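Local coordinates for periphilin-1 (Homo sapiens, PDB 6SWG), which is a component of the HUSH transcriptional silencing complex, its C-terminal domain forming a helical hairpin that associates with another protein, at residues T23-I28 / F86-D91. Sequence-based numbering, arbitrary orientation.
Sequences TRSKAI and FIAEYD
Arg-24 reaches across to Asp-91 and holds its carboxylate side-on: NE donates to OD1 at 3.1 Å and NH1 to OD2 at 2.9 Å. Both oxygens use their syn lone pairs, and the planes are nearly coplanar, 23° apart; OD1 lies in the guanidinium plane, while OD2 is tilted from it. A long arginine suits segment axes 11.0 Å apart; with CG anti to the backbone N (chi1 154°), the extended chain carries the guanidinium across to Asp-91. NH2 donates to the backbone of a chain of another protein in the assembly, while Ile-28 CD1 covers one guanidinium face. A methionine in place of Arg-24 would probably leave the Asp-91 carboxylate without its charged mate and forfeit the bond to that chain. Helix bonds satisfy backbone groups: Ile-28 N donates to Arg-24 O, Asp-91 N to Ile-87 O, and Thr-94 OG1 bonds Tyr-90 O. Tyr-90 lays its CE2 3.6 Å from Arg-24 CB, and Ala-27, small enough to admit two rings, meets the Phe-86 edge through CB. Ile-28 CG1 packs on Ile-87 CG1 at 4.0 Å. Helices 23-56 and 61-93 form an antiparallel helical hairpin, and this contact, its segments at 155°, pairs their ends at its open end.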
# COMPACT_ATOMS: atom_id res chain seq x y z
N THR B 23 23.32 26.64 4.51
CA THR B 23 21.97 26.29 4.91
C THR B 23 21.20 25.79 3.69
O THR B 23 20.42 24.81 3.78
CB THR B 23 21.25 27.51 5.48
OG1 THR B 23 21.90 27.97 6.67
CG2 THR B 23 19.81 27.17 5.81
N ARG B 24 21.41 26.46 2.55
CA ARG B 24 20.55 26.23 1.40
C ARG B 24 20.94 24.94 0.71
O ARG B 24 20.07 24.18 0.26
CB ARG B 24 20.64 27.43 0.46
CG ARG B 24 20.34 27.13 -0.99
CD ARG B 24 20.56 28.35 -1.95
NE ARG B 24 19.82 28.10 -3.20
CZ ARG B 24 20.30 27.39 -4.24
NH1 ARG B 24 19.57 27.21 -5.31
NH2 ARG B 24 21.54 26.88 -4.24
N SER B 25 22.24 24.68 0.62
CA SER B 25 22.69 23.41 0.08
C SER B 25 22.19 22.28 0.95
O SER B 25 21.72 21.25 0.45
CB SER B 25 24.20 23.38 -0.04
OG SER B 25 24.82 23.15 1.20
N LYS B 26 22.24 22.46 2.27
CA LYS B 26 21.75 21.40 3.15
C LYS B 26 20.26 21.17 2.97
O LYS B 26 19.81 20.02 2.96
CB LYS B 26 22.06 21.71 4.60
CG LYS B 26 23.50 21.62 4.97
CD LYS B 26 23.66 22.02 6.43
CE LYS B 26 25.03 22.60 6.68
NZ LYS B 26 25.09 23.29 8.02
N ALA B 27 19.47 22.24 2.86
CA ALA B 27 18.02 22.11 2.67
C ALA B 27 17.69 21.34 1.39
O ALA B 27 16.84 20.43 1.41
CB ALA B 27 17.37 23.50 2.62
N ILE B 28 18.37 21.69 0.28
CA ILE B 28 18.14 20.99 -0.98
C ILE B 28 18.54 19.53 -0.84
O ILE B 28 17.84 18.63 -1.29
CB ILE B 28 18.89 21.67 -2.15
CG1 ILE B 28 18.36 23.10 -2.35
CG2 ILE B 28 18.78 20.89 -3.44
CD1 ILE B 28 19.22 23.96 -3.28
N PHE B 86 10.45 23.13 -4.53
CA PHE B 86 11.13 23.46 -3.30
C PHE B 86 12.22 24.49 -3.56
O PHE B 86 12.16 25.61 -3.03
CB PHE B 86 11.73 22.20 -2.71
CG PHE B 86 12.50 22.43 -1.45
CD1 PHE B 86 13.83 22.75 -1.50
CD2 PHE B 86 11.89 22.27 -0.22
CE1 PHE B 86 14.54 22.94 -0.36
CE2 PHE B 86 12.60 22.45 0.94
CZ PHE B 86 13.94 22.78 0.87
N ILE B 87 13.08 24.21 -4.53
CA ILE B 87 14.12 25.16 -4.81
C ILE B 87 13.49 26.51 -5.14
O ILE B 87 13.86 27.54 -4.55
CB ILE B 87 15.04 24.65 -5.93
CG1 ILE B 87 15.80 23.42 -5.45
CG2 ILE B 87 15.92 25.73 -6.39
CD1 ILE B 87 16.49 22.66 -6.66
N ALA B 88 12.50 26.54 -6.07
CA ALA B 88 11.93 27.83 -6.47
C ALA B 88 11.36 28.58 -5.23
O ALA B 88 11.68 29.77 -5.00
CB ALA B 88 10.88 27.64 -7.57
N GLU B 89 10.61 27.87 -4.37
CA GLU B 89 10.05 28.51 -3.17
C GLU B 89 11.17 29.09 -2.31
O GLU B 89 11.16 30.28 -1.94
CB GLU B 89 9.22 27.52 -2.35
CG GLU B 89 7.87 27.18 -2.93
CD GLU B 89 6.92 28.38 -2.90
OE1 GLU B 89 5.92 28.43 -3.64
OE2 GLU B 89 7.14 29.31 -2.11
N TYR B 90 12.21 28.30 -2.11
CA TYR B 90 13.29 28.74 -1.25
C TYR B 90 13.96 29.98 -1.82
O TYR B 90 14.34 30.89 -1.08
CB TYR B 90 14.33 27.64 -1.11
CG TYR B 90 15.28 27.81 0.02
CD1 TYR B 90 15.02 27.17 1.24
CD2 TYR B 90 16.42 28.60 -0.09
CE1 TYR B 90 15.88 27.28 2.29
CE2 TYR B 90 17.32 28.72 1.01
CZ TYR B 90 17.01 28.05 2.19
OH TYR B 90 17.78 28.07 3.34
N ASP B 91 14.15 30.01 -3.13
CA ASP B 91 14.92 31.10 -3.70
C ASP B 91 14.05 32.29 -3.98
O ASP B 91 14.50 33.21 -4.68
CB ASP B 91 15.61 30.66 -5.03
CG ASP B 91 16.77 29.65 -4.81
OD1 ASP B 91 17.18 29.57 -3.63
OD2 ASP B 91 17.23 28.94 -5.78